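Local coordinates for protein DNA polymerase (PDB 5MDN) that probably extends DNA chains as a family B DNA polymerase, adding deoxyribonucleotides from their triphosphates and releasing diphosphate, at residues 389-401 with 512-525. Residues are numbered along the deposited sequence; the frame is centred on the assembly and turned at random.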
# COMPACT_ATOMS: atom_id res chain seq x y z
N ALA A 389 -19.09 3.41 16.81
CA ALA A 389 -18.54 2.43 15.89
C ALA A 389 -18.68 1.01 16.46
O ALA A 389 -18.48 0.80 17.65
CB ALA A 389 -17.07 2.72 15.61
N PRO A 390 -19.04 0.04 15.62
CA PRO A 390 -19.02 -1.36 16.07
C PRO A 390 -17.61 -1.85 16.37
O PRO A 390 -16.65 -1.08 16.28
CB PRO A 390 -19.65 -2.12 14.89
CG PRO A 390 -20.36 -1.09 14.08
CD PRO A 390 -19.59 0.18 14.26
N ASN A 391 -17.48 -3.13 16.72
CA ASN A 391 -16.20 -3.70 17.12
C ASN A 391 -15.63 -4.60 16.03
O ASN A 391 -16.31 -4.98 15.07
CB ASN A 391 -16.35 -4.49 18.43
CG ASN A 391 -16.55 -3.58 19.62
OD1 ASN A 391 -15.93 -2.52 19.71
ND2 ASN A 391 -17.39 -4.00 20.55
N ARG A 392 -14.35 -4.92 16.18
CA ARG A 392 -13.57 -5.64 15.19
C ARG A 392 -13.24 -7.04 15.69
O ARG A 392 -13.30 -7.33 16.89
CB ARG A 392 -12.26 -4.92 14.86
CG ARG A 392 -12.38 -3.44 14.55
CD ARG A 392 -12.33 -2.57 15.80
NE ARG A 392 -13.52 -1.72 15.88
CZ ARG A 392 -13.57 -0.56 16.52
NH1 ARG A 392 -12.50 -0.09 17.14
NH2 ARG A 392 -14.70 0.14 16.53
N GLU A 393 -12.89 -7.91 14.75
CA GLU A 393 -12.32 -9.22 15.07
C GLU A 393 -10.81 -9.26 14.82
O GLU A 393 -10.04 -9.45 15.76
CB GLU A 393 -13.04 -10.32 14.28
CG GLU A 393 -14.52 -10.42 14.63
CD GLU A 393 -14.76 -10.75 16.09
OE1 GLU A 393 -14.00 -11.57 16.66
OE2 GLU A 393 -15.71 -10.19 16.68
N GLU A 394 -10.38 -9.10 13.58
CA GLU A 394 -8.96 -9.12 13.28
C GLU A 394 -8.71 -8.34 12.01
O GLU A 394 -9.64 -7.92 11.32
CB GLU A 394 -8.45 -10.56 13.13
CG GLU A 394 -9.39 -11.46 12.32
CD GLU A 394 -9.35 -11.22 10.81
OE1 GLU A 394 -8.33 -10.72 10.30
OE2 GLU A 394 -10.34 -11.55 10.13
N ARG A 395 -7.43 -8.12 11.73
CA ARG A 395 -7.00 -7.61 10.43
C ARG A 395 -6.21 -8.68 9.68
O ARG A 395 -5.20 -9.18 10.19
CB ARG A 395 -6.16 -6.32 10.55
CG ARG A 395 -6.94 -5.00 10.74
CD ARG A 395 -6.03 -3.75 10.82
NE ARG A 395 -6.83 -2.51 10.93
CZ ARG A 395 -7.32 -2.11 12.09
NH1 ARG A 395 -7.07 -2.84 13.18
NH2 ARG A 395 -8.06 -1.01 12.17
N GLU A 396 -6.69 -9.04 8.50
CA GLU A 396 -6.09 -9.82 7.43
C GLU A 396 -6.22 -9.09 6.10
O GLU A 396 -5.26 -9.03 5.31
CB GLU A 396 -6.67 -11.22 7.33
CG GLU A 396 -8.13 -11.25 6.92
CD GLU A 396 -8.67 -12.66 6.85
OE1 GLU A 396 -8.35 -13.45 7.76
OE2 GLU A 396 -9.39 -12.97 5.88
N TYR A 397 -7.37 -8.45 5.86
CA TYR A 397 -7.78 -7.75 4.64
C TYR A 397 -7.58 -8.58 3.38
O TYR A 397 -6.63 -9.37 3.27
CB TYR A 397 -7.08 -6.41 4.49
CG TYR A 397 -7.67 -5.58 3.36
CD1 TYR A 397 -9.02 -5.26 3.36
CD2 TYR A 397 -6.88 -5.12 2.31
CE1 TYR A 397 -9.58 -4.52 2.36
CE2 TYR A 397 -7.44 -4.36 1.30
CZ TYR A 397 -8.78 -4.07 1.33
OH TYR A 397 -9.34 -3.32 0.33
N GLU A 398 -8.46 -8.39 2.40
CA GLU A 398 -8.47 -9.20 1.19
C GLU A 398 -8.85 -8.31 -0.00
O GLU A 398 -10.01 -7.89 -0.14
CB GLU A 398 -9.37 -10.41 1.40
CG GLU A 398 -10.73 -10.07 1.92
CD GLU A 398 -11.68 -9.95 0.79
OE1 GLU A 398 -11.50 -10.74 -0.16
OE2 GLU A 398 -12.58 -9.08 0.81
N PRO A 399 -7.88 -7.94 -0.83
CA PRO A 399 -8.11 -6.89 -1.84
C PRO A 399 -9.10 -7.23 -2.94
O PRO A 399 -8.72 -7.64 -4.05
CB PRO A 399 -6.71 -6.63 -2.40
CG PRO A 399 -5.77 -7.09 -1.31
CD PRO A 399 -6.45 -8.26 -0.66
N TYR A 400 -10.39 -7.11 -2.61
CA TYR A 400 -11.45 -6.66 -3.51
C TYR A 400 -12.27 -7.78 -4.15
O TYR A 400 -13.30 -7.48 -4.76
CB TYR A 400 -10.87 -5.78 -4.63
CG TYR A 400 -11.85 -4.75 -5.16
CD1 TYR A 400 -12.27 -3.70 -4.35
CD2 TYR A 400 -12.36 -4.83 -6.44
CE1 TYR A 400 -13.16 -2.75 -4.81
CE2 TYR A 400 -13.26 -3.88 -6.92
CZ TYR A 400 -13.66 -2.84 -6.09
OH TYR A 400 -14.55 -1.87 -6.53
N LYS A 401 -11.88 -9.05 -4.01
CA LYS A 401 -12.70 -10.18 -4.49
C LYS A 401 -13.27 -10.06 -5.91
O LYS A 401 -14.44 -9.70 -6.10
CB LYS A 401 -13.88 -10.49 -3.55
CG LYS A 401 -13.49 -11.07 -2.21
CD LYS A 401 -14.67 -11.33 -1.29
CE LYS A 401 -15.39 -10.05 -0.91
NZ LYS A 401 -14.57 -8.99 -0.22
N ASN A 512 -14.74 4.04 -4.38
CA ASN A 512 -14.75 2.73 -5.03
C ASN A 512 -14.13 1.64 -4.16
O ASN A 512 -14.33 0.46 -4.44
CB ASN A 512 -14.02 2.81 -6.37
CG ASN A 512 -14.69 3.75 -7.34
OD1 ASN A 512 -15.85 4.11 -7.17
ND2 ASN A 512 -13.96 4.15 -8.38
N ALA A 513 -13.38 2.02 -3.12
CA ALA A 513 -12.82 1.03 -2.21
C ALA A 513 -13.84 0.47 -1.22
O ALA A 513 -13.56 -0.55 -0.58
CB ALA A 513 -11.65 1.64 -1.44
N MET A 514 -14.99 1.13 -1.08
CA MET A 514 -16.01 0.70 -0.12
C MET A 514 -16.40 -0.76 -0.32
O MET A 514 -16.50 -1.52 0.65
CB MET A 514 -17.24 1.61 -0.23
CG MET A 514 -18.16 1.56 0.98
SD MET A 514 -17.42 2.36 2.42
CE MET A 514 -17.05 3.97 1.75
N TYR A 515 -16.65 -1.15 -1.57
CA TYR A 515 -17.15 -2.50 -1.85
C TYR A 515 -16.19 -3.57 -1.35
O TYR A 515 -16.62 -4.57 -0.77
CB TYR A 515 -17.40 -2.65 -3.35
CG TYR A 515 -17.67 -4.06 -3.81
CD1 TYR A 515 -18.85 -4.71 -3.46
CD2 TYR A 515 -16.76 -4.74 -4.60
CE1 TYR A 515 -19.11 -6.01 -3.88
CE2 TYR A 515 -17.01 -6.03 -5.03
CZ TYR A 515 -18.18 -6.66 -4.67
OH TYR A 515 -18.41 -7.94 -5.10
N GLY A 516 -14.89 -3.38 -1.58
CA GLY A 516 -13.91 -4.32 -1.04
C GLY A 516 -13.90 -4.35 0.47
O GLY A 516 -13.70 -5.41 1.08
N TYR A 517 -14.11 -3.20 1.11
CA TYR A 517 -14.07 -3.12 2.56
C TYR A 517 -15.24 -3.87 3.19
O TYR A 517 -15.07 -4.61 4.16
CB TYR A 517 -14.07 -1.66 3.01
CG TYR A 517 -14.37 -1.48 4.48
CD1 TYR A 517 -13.37 -1.64 5.44
CD2 TYR A 517 -15.64 -1.14 4.91
CE1 TYR A 517 -13.65 -1.47 6.78
CE2 TYR A 517 -15.93 -0.97 6.25
CZ TYR A 517 -14.92 -1.14 7.19
OH TYR A 517 -15.20 -0.97 8.52
N LEU A 518 -16.45 -3.68 2.65
CA LEU A 518 -17.65 -4.24 3.26
C LEU A 518 -17.73 -5.76 3.13
O LEU A 518 -18.58 -6.37 3.78
CB LEU A 518 -18.90 -3.60 2.66
CG LEU A 518 -19.01 -2.09 2.86
CD1 LEU A 518 -20.08 -1.50 1.96
CD2 LEU A 518 -19.30 -1.77 4.32
N GLY A 519 -16.87 -6.37 2.32
CA GLY A 519 -16.80 -7.82 2.24
C GLY A 519 -15.76 -8.39 3.19
O GLY A 519 -15.83 -9.57 3.57
N TRP A 520 -14.80 -7.56 3.58
CA TRP A 520 -13.76 -7.92 4.53
C TRP A 520 -14.39 -8.31 5.86
O TRP A 520 -14.89 -7.44 6.59
CB TRP A 520 -12.78 -6.75 4.69
CG TRP A 520 -11.75 -6.91 5.77
CD1 TRP A 520 -11.24 -8.07 6.27
CD2 TRP A 520 -11.09 -5.84 6.47
NE1 TRP A 520 -10.31 -7.79 7.25
CE2 TRP A 520 -10.20 -6.43 7.38
CE3 TRP A 520 -11.17 -4.45 6.40
CZ2 TRP A 520 -9.40 -5.68 8.24
CZ3 TRP A 520 -10.37 -3.70 7.25
CH2 TRP A 520 -9.49 -4.32 8.15
N VAL A 521 -14.39 -9.61 6.17
CA VAL A 521 -15.11 -10.12 7.34
C VAL A 521 -14.63 -9.44 8.62
O VAL A 521 -15.41 -9.25 9.56
CB VAL A 521 -14.96 -11.65 7.41
CG1 VAL A 521 -15.57 -12.20 8.70
CG2 VAL A 521 -15.59 -12.31 6.20
N GLY A 522 -13.36 -9.05 8.68
CA GLY A 522 -12.84 -8.37 9.85
C GLY A 522 -13.01 -6.86 9.80
O GLY A 522 -12.08 -6.12 10.15
N ALA A 523 -14.17 -6.40 9.37
CA ALA A 523 -14.47 -4.98 9.28
C ALA A 523 -15.53 -4.59 10.30
O ALA A 523 -16.37 -5.40 10.70
CB ALA A 523 -14.95 -4.60 7.87
N ARG A 524 -15.46 -3.33 10.73
CA ARG A 524 -16.39 -2.83 11.73
C ARG A 524 -17.82 -2.82 11.20
O ARG A 524 -18.75 -3.30 11.87
CB ARG A 524 -15.95 -1.43 12.16
CG ARG A 524 -14.62 -1.50 12.85
CD ARG A 524 -13.94 -0.18 13.12
NE ARG A 524 -12.51 -0.44 13.29
CZ ARG A 524 -11.66 0.33 13.96
NH1 ARG A 524 -12.08 1.43 14.57
NH2 ARG A 524 -10.38 -0.02 14.05
N TRP A 525 -18.02 -2.29 10.00
CA TRP A 525 -19.32 -2.24 9.36
C TRP A 525 -19.52 -3.40 8.39
O TRP A 525 -20.20 -3.25 7.36
CB TRP A 525 -19.51 -0.90 8.65
CG TRP A 525 -19.81 0.21 9.59
CD1 TRP A 525 -21.03 0.56 10.08
CD2 TRP A 525 -18.87 1.10 10.20
NE1 TRP A 525 -20.91 1.62 10.94
CE2 TRP A 525 -19.59 1.98 11.03
CE3 TRP A 525 -17.48 1.26 10.10
CZ2 TRP A 525 -18.98 2.98 11.77
CZ3 TRP A 525 -16.88 2.26 10.84
CH2 TRP A 525 -17.63 3.11 11.66
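Arg392 and Arg524 both start with CG anti to the carbonyl carbon, but Arg392 then bends at chi2 and chi3 while Arg524 runs out extended, and this difference lays one guanidinium flat on the other. Their planes lie 6° apart and their centres 3.3 Å from each other. Such a stack of like charges illustrates how arginines can pair when carboxylates lie close by: Asp112 forms a salt bridge with Arg392, and Glu375 with Arg524, which probably offsets the repulsion. With an alanine at Arg392, the Arg524 guanidinium would probably lose the partner stacked on its face, and Asp112 its salt bridge.

Aromatic packing flanks this pair. Pro390 sets CD over the face of Trp525, 3.7 Å from CE2. Further along, Tyr397 covers the five-membered ring of Trp520 with its CA and meets the face of the six-membered ring edge-to-face, planes at 78°. CG of Arg395 meets the indole edge, 3.6 Å from CZ2. Tyr400 receives the edge of Tyr515 on its ring face, and its hydroxyl donates to Asn512 O at 3.1 Å.

Within the family B polymerase region, away from the metal sites, the loop from helix 370-384 to edge strand 404-406 thus runs along one side of helix 514-519 and the type I turn Trp520 to Ala523, with Leu379 of helix 370-384 touching Arg524 and Tyr425 of helix 424-431 stacking on Tyr515.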